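Side-chain contacts in CELL WALL surface anchor family protein (Streptococcus pneumoniae, PDB 3ZGH), which probably binds keratin 10 through its basic KRT10-binding region, as a virulence-associated surface adhesin with an MSCRAMM fold: residues 111-116 / 120-125; 60-65 / 86-91. All blocks are in the same frame, centred on the assembly; numbering follows the deposited sequence.

Interaction 1. Residues 111-116 / 120-125; sequences NYITDK and QVLSYN. With EDO (1,2-ethanediol), chain G.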
loop_
_atom_site.group_PDB
_atom_site.type_symbol
_atom_site.label_atom_id
_atom_site.label_comp_id
_atom_site.label_asym_id
_atom_site.label_seq_id
_atom_site.Cartn_x
_atom_site.Cartn_y
_atom_site.Cartn_z
ATOM N N ASN A 111 1.515 -9.200 -4.921
ATOM C CA ASN A 111 1.838 -9.083 -3.484
ATOM C C ASN A 111 3.163 -9.768 -3.210
ATOM O O ASN A 111 3.419 -10.864 -3.744
ATOM C CB ASN A 111 0.770 -9.783 -2.643
ATOM C CG ASN A 111 -0.575 -9.140 -2.766
ATOM O OD1 ASN A 111 -0.752 -8.003 -2.365
ATOM N ND2 ASN A 111 -1.544 -9.872 -3.288
ATOM N N TYR A 112 3.991 -9.163 -2.383
ATOM C CA TYR A 112 5.298 -9.720 -2.097
ATOM C C TYR A 112 5.876 -9.130 -0.832
ATOM O O TYR A 112 5.396 -8.110 -0.356
ATOM C CB TYR A 112 6.270 -9.564 -3.285
ATOM C CG TYR A 112 6.360 -8.223 -3.946
ATOM C CD1 TYR A 112 7.473 -7.407 -3.742
ATOM C CD2 TYR A 112 5.368 -7.779 -4.822
ATOM C CE1 TYR A 112 7.581 -6.129 -4.375
ATOM C CE2 TYR A 112 5.471 -6.510 -5.458
ATOM C CZ TYR A 112 6.586 -5.698 -5.220
ATOM O OH TYR A 112 6.725 -4.462 -5.831
ATOM N N ILE A 113 6.863 -9.820 -0.255
ATOM C CA ILE A 113 7.594 -9.307 0.877
ATOM C C ILE A 113 8.840 -8.631 0.321
ATOM O O ILE A 113 9.517 -9.192 -0.567
ATOM C CB ILE A 113 7.996 -10.438 1.836
ATOM C CG1 ILE A 113 6.743 -11.132 2.393
ATOM C CG2 ILE A 113 8.878 -9.905 2.978
ATOM C CD1 ILE A 113 5.916 -10.234 3.303
ATOM N N THR A 114 9.143 -7.434 0.826
ATOM C CA THR A 114 10.350 -6.724 0.438
ATOM C C THR A 114 11.262 -6.547 1.622
ATOM O O THR A 114 10.803 -6.456 2.769
ATOM C CB THR A 114 10.057 -5.316 -0.128
ATOM O OG1 THR A 114 9.135 -4.647 0.740
ATOM C CG2 THR A 114 9.459 -5.412 -1.540
ATOM N N ASP A 115 12.554 -6.476 1.351
ATOM C CA ASP A 115 13.507 -6.239 2.418
ATOM C C ASP A 115 13.606 -4.743 2.702
ATOM O O ASP A 115 12.890 -3.935 2.114
ATOM C CB ASP A 115 14.880 -6.883 2.120
ATOM C CG ASP A 115 15.647 -6.199 0.981
ATOM O OD1 ASP A 115 15.386 -5.018 0.642
ATOM O OD2 ASP A 115 16.560 -6.863 0.436
ATOM N N LYS A 116 14.480 -4.387 3.623
ATOM C CA LYS A 116 14.631 -3.004 4.071
ATOM C C LYS A 116 14.947 -2.019 2.920
ATOM O O LYS A 116 14.598 -0.848 2.981
ATOM C CB LYS A 116 15.737 -2.967 5.131
ATOM C CG LYS A 116 15.710 -1.767 6.031
ATOM C CD LYS A 116 16.565 -2.016 7.268
ATOM C CE LYS A 116 17.621 -0.947 7.444
ATOM N NZ LYS A 116 18.230 -1.003 8.810
ATOM N N GLN A 120 12.728 -7.415 -3.525
ATOM C CA GLN A 120 11.818 -8.539 -3.314
ATOM C C GLN A 120 12.496 -9.717 -2.608
ATOM O O GLN A 120 13.585 -10.129 -2.978
ATOM C CB GLN A 120 11.176 -9.013 -4.623
ATOM C CG GLN A 120 10.221 -10.176 -4.396
ATOM C CD GLN A 120 9.657 -10.766 -5.682
ATOM O OE1 GLN A 120 9.695 -11.995 -5.889
ATOM N NE2 GLN A 120 9.108 -9.904 -6.539
ATOM N N VAL A 121 11.825 -10.247 -1.587
ATOM C CA VAL A 121 12.302 -11.400 -0.838
ATOM C C VAL A 121 11.571 -12.658 -1.291
ATOM O O VAL A 121 12.180 -13.694 -1.470
ATOM C CB VAL A 121 12.041 -11.242 0.687
ATOM C CG1 VAL A 121 12.231 -12.583 1.411
ATOM C CG2 VAL A 121 12.942 -10.181 1.284
ATOM N N LEU A 122 10.249 -12.581 -1.415
ATOM C CA LEU A 122 9.479 -13.699 -1.941
ATOM C C LEU A 122 8.177 -13.143 -2.449
ATOM O O LEU A 122 7.797 -12.020 -2.093
ATOM C CB LEU A 122 9.232 -14.779 -0.871
ATOM C CG LEU A 122 8.403 -14.420 0.370
ATOM C CD1 LEU A 122 6.917 -14.368 0.088
ATOM C CD2 LEU A 122 8.657 -15.418 1.474
ATOM N N SER A 123 7.474 -13.898 -3.277
ATOM C CA SER A 123 6.226 -13.393 -3.809
ATOM C C SER A 123 5.057 -14.224 -3.363
ATOM O O SER A 123 5.183 -15.421 -3.195
ATOM C CB SER A 123 6.282 -13.344 -5.347
ATOM O OG SER A 123 6.708 -14.584 -5.840
ATOM N N TYR A 124 3.915 -13.566 -3.193
ATOM C CA TYR A 124 2.670 -14.211 -2.781
ATOM C C TYR A 124 1.650 -14.167 -3.928
ATOM O O TYR A 124 1.947 -13.645 -4.990
ATOM C CB TYR A 124 2.110 -13.475 -1.563
ATOM C CG TYR A 124 2.811 -13.767 -0.239
ATOM C CD1 TYR A 124 3.128 -15.079 0.124
ATOM C CD2 TYR A 124 3.123 -12.736 0.670
ATOM C CE1 TYR A 124 3.736 -15.357 1.330
ATOM C CE2 TYR A 124 3.742 -13.013 1.893
ATOM C CZ TYR A 124 4.039 -14.340 2.217
ATOM O OH TYR A 124 4.658 -14.686 3.420
ATOM N N ASN A 125 0.454 -14.710 -3.714
ATOM C CA ASN A 125 -0.587 -14.731 -4.744
ATOM C C ASN A 125 -0.934 -13.336 -5.232
ATOM O O ASN A 125 -0.985 -12.388 -4.427
ATOM C CB ASN A 125 -1.877 -15.347 -4.206
ATOM C CG ASN A 125 -1.732 -16.849 -3.851
ATOM O OD1 ASN A 125 -0.881 -17.557 -4.401
ATOM N ND2 ASN A 125 -2.584 -17.322 -2.943
HETATM C C1 EDO G . -1.592 -15.045 0.050
HETATM O O1 EDO G . -2.621 -15.448 0.970
HETATM C C2 EDO G . -0.402 -15.999 0.136
HETATM O O2 EDO G . 0.066 -16.340 -1.185
HETATM O O HOH W 1 1.929 -11.579 -6.615
#
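Q120 starts the returning strand by laying its extended chain across the ring of Y112, CG 4.0 Å from CD1, with NE2 over one ring face and the amide plane turned 44° from the ring. Y112 reaches it because its CG sits between backbone N and carbonyl carbon (chi1 47°). At V121 the register slips by one: its N gives a straight bond to I113 O (2.7 Å), while L122 O accepts from I113 N, and both residues face I113. This is a classic beta bulge in an antiparallel hairpin. L122 runs beside I113 in the same direction, and its CD1 sits over one face of the Y124 ring, displaced toward the rim. S123 faces Y112 in a non-hydrogen-bonded pair. Y124 N then binds N111 O, and CE2 of its ring meets I113 CG1 at 3.6 Å; a water joins Y124 O to N111 N. At N125 a side chain takes over: N111 ND2 gives a nearly straight bond to N125 O (2.8 Å, N-H...O 171°) in its amide plane, and ethanediol, probably from the crystallisation liquor, accepts from N125 N. N111 OD1 also bonds to S157 OG and ND2 to S127 OG, which should hold the amide in one rotation. Strand 154-162 pairs with the far edge of strand 109-114 (Y112 with T156, T114 with G154), while F148 of helix 146-149 packs on L122 and Y124.

Interaction 2. Residues 60-65 / 86-91; sequences FTYTVT and IYNSGT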
loop_
_atom_site.group_PDB
_atom_site.type_symbol
_atom_site.label_atom_id
_atom_site.label_comp_id
_atom_site.label_asym_id
_atom_site.label_seq_id
_atom_site.Cartn_x
_atom_site.Cartn_y
_atom_site.Cartn_z
ATOM N N PHE A 60 1.569 1.848 -9.336
ATOM C CA PHE A 60 1.470 2.049 -7.897
ATOM C C PHE A 60 2.291 0.972 -7.182
ATOM O O PHE A 60 2.177 -0.228 -7.522
ATOM C CB PHE A 60 0.003 1.894 -7.459
ATOM C CG PHE A 60 -0.907 3.019 -7.863
ATOM C CD1 PHE A 60 -1.235 4.013 -6.960
ATOM C CD2 PHE A 60 -1.477 3.065 -9.134
ATOM C CE1 PHE A 60 -2.104 5.068 -7.328
ATOM C CE2 PHE A 60 -2.374 4.064 -9.482
ATOM C CZ PHE A 60 -2.665 5.084 -8.587
ATOM N N THR A 61 3.080 1.370 -6.179
ATOM C CA THR A 61 3.802 0.422 -5.322
ATOM C C THR A 61 3.553 0.857 -3.871
ATOM O O THR A 61 3.953 1.955 -3.451
ATOM C CB THR A 61 5.322 0.388 -5.610
ATOM O OG1 THR A 61 5.547 0.125 -6.998
ATOM C CG2 THR A 61 6.029 -0.733 -4.790
ATOM N N TYR A 62 2.880 -0.012 -3.129
ATOM C CA TYR A 62 2.387 0.273 -1.797
ATOM C C TYR A 62 2.996 -0.679 -0.784
ATOM O O TYR A 62 2.823 -1.885 -0.910
ATOM C CB TYR A 62 0.871 0.078 -1.845
ATOM C CG TYR A 62 0.163 -0.025 -0.515
ATOM C CD1 TYR A 62 0.310 0.945 0.457
ATOM C CD2 TYR A 62 -0.719 -1.082 -0.264
ATOM C CE1 TYR A 62 -0.378 0.849 1.670
ATOM C CE2 TYR A 62 -1.390 -1.181 0.910
ATOM C CZ TYR A 62 -1.221 -0.225 1.870
ATOM O OH TYR A 62 -1.934 -0.367 3.025
ATOM N N THR A 63 3.672 -0.149 0.226
ATOM C CA THR A 63 4.406 -0.959 1.194
ATOM C C THR A 63 3.960 -0.578 2.596
ATOM O O THR A 63 3.879 0.607 2.907
ATOM C CB THR A 63 5.930 -0.732 1.101
ATOM O OG1 THR A 63 6.393 -1.121 -0.180
ATOM C CG2 THR A 63 6.704 -1.554 2.160
ATOM N N VAL A 64 3.665 -1.575 3.422
ATOM C CA VAL A 64 3.421 -1.352 4.841
ATOM C C VAL A 64 4.579 -1.987 5.599
ATOM O O VAL A 64 4.985 -3.099 5.281
ATOM C CB VAL A 64 2.078 -1.979 5.251
ATOM C CG1 VAL A 64 1.946 -2.086 6.793
ATOM C CG2 VAL A 64 0.939 -1.159 4.664
ATOM N N THR A 65 5.134 -1.282 6.577
ATOM C CA THR A 65 6.339 -1.737 7.245
ATOM C C THR A 65 6.509 -1.060 8.602
ATOM O O THR A 65 5.972 0.038 8.828
ATOM C CB THR A 65 7.588 -1.426 6.374
ATOM O OG1 THR A 65 8.777 -1.788 7.081
ATOM C CG2 THR A 65 7.663 0.058 5.969
ATOM N N ILE A 86 -0.077 -9.259 10.040
ATOM C CA ILE A 86 -0.911 -8.132 9.586
ATOM C C ILE A 86 -1.278 -8.205 8.095
ATOM O O ILE A 86 -0.525 -8.761 7.303
ATOM C CB ILE A 86 -0.220 -6.771 9.834
ATOM C CG1 ILE A 86 1.142 -6.725 9.154
ATOM C CG2 ILE A 86 -0.068 -6.498 11.340
ATOM C CD1 ILE A 86 1.722 -5.313 9.067
ATOM N N TYR A 87 -2.446 -7.656 7.743
ATOM C CA TYR A 87 -2.845 -7.424 6.340
ATOM C C TYR A 87 -2.486 -5.994 5.935
ATOM O O TYR A 87 -2.425 -5.113 6.798
ATOM C CB TYR A 87 -4.351 -7.562 6.194
ATOM C CG TYR A 87 -4.919 -8.948 6.414
ATOM C CD1 TYR A 87 -4.424 -10.047 5.720
ATOM C CD2 TYR A 87 -5.989 -9.145 7.279
ATOM C CE1 TYR A 87 -4.979 -11.302 5.887
ATOM C CE2 TYR A 87 -6.539 -10.387 7.461
ATOM C CZ TYR A 87 -6.030 -11.467 6.769
ATOM O OH TYR A 87 -6.590 -12.709 6.950
ATOM N N ASN A 88 -2.270 -5.739 4.632
ATOM C CA ASN A 88 -2.115 -4.362 4.132
ATOM C C ASN A 88 -3.354 -3.908 3.327
ATOM O O ASN A 88 -3.331 -2.867 2.674
ATOM C CB ASN A 88 -0.863 -4.224 3.261
ATOM C CG ASN A 88 -0.979 -4.972 1.925
ATOM O OD1 ASN A 88 -1.836 -5.873 1.768
ATOM N ND2 ASN A 88 -0.078 -4.646 0.982
ATOM N N SER A 89 -4.431 -4.687 3.348
ATOM C CA SER A 89 -5.620 -4.276 2.617
ATOM C C SER A 89 -6.856 -4.630 3.400
ATOM O O SER A 89 -6.867 -5.631 4.101
ATOM C CB SER A 89 -5.679 -4.925 1.234
ATOM O OG SER A 89 -5.593 -6.326 1.352
ATOM N N GLY A 90 -7.885 -3.800 3.306
ATOM C CA GLY A 90 -9.146 -4.122 3.964
ATOM C C GLY A 90 -10.026 -5.071 3.154
ATOM O O GLY A 90 -9.735 -5.396 2.010
ATOM N N THR A 91 -11.112 -5.546 3.739
ATOM C CA THR A 91 -12.091 -6.282 2.945
ATOM C C THR A 91 -12.900 -5.285 2.106
ATOM O O THR A 91 -12.389 -4.279 1.615
ATOM C CB THR A 91 -13.050 -7.042 3.856
ATOM O OG1 THR A 91 -13.850 -6.109 4.597
ATOM C CG2 THR A 91 -12.274 -7.936 4.823
#
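V64 and N88 bring the two backbones nearest, with CA atoms 6.3 Å apart, and no backbone-to-backbone hydrogen bond crosses here. Residues 60-65 form the end of a strand in the large antiparallel sheet; 86-91 start as the end of a strand of the three-stranded sheet and leave it at N88 as a loop. The contact is made by side chains pointing toward the other segment: Y62 and V64 from 60-65, I86 and N88 from 86-91.

With CG anti to the backbone N (chi1 165°), Y62 extends its ring toward the loop, and its OH comes 2.9 Å from N88 O. That carbonyl oxygen lies in the ring plane at the edge, also close to CE2. The N88 side chain runs past the tyrosine in the opposite direction, its amide only 12° from parallel to the ring but shifted off the ring plane beside the CD2–CE2 bond, so that ND2 is 3.7 Å from CE2. Next to this polar pair, V64 divides its branches: CG2 meets N88 CB at 3.8 Å, and CG1 meets I86 CD1 at 4.0 Å, where the two aliphatic chains cross at a slant.

All four residues are buried, so the polar groups need partners inside the protein. N88 ND2 bonds to S157 OG, which should limit rotation of the amide. Y62 OH is within hydrogen-bonding distance of N88 O, though where its proton goes is not settled; a bond with Y175 N also pins the hydroxyl. V64 and I86 supply a purely apolar contact alongside I45 of strand 43-53.

In the fold
After strands 28-38 and 43-53, strand 57-65 supplies the first half of interaction 2, and the chain runs on through 20 residues before 86-91 returns to close it. Only later does the hairpin of interaction 1 form, closing the loop of residues 115-119, so the two follow in series and neither nest nor cross. Their centres lie about 12 Å apart. Interaction 2 ties the large sheet to the loop that leaves the smaller one; interaction 1 joins two neighbouring strands within the large sheet. Strand 154-162 lies between 57-65 and 109-114, with S157 a shared partner and T156 OG1 bonding to both T63 and T114; Y112 OH packs on T61 CG2 (3.9 Å).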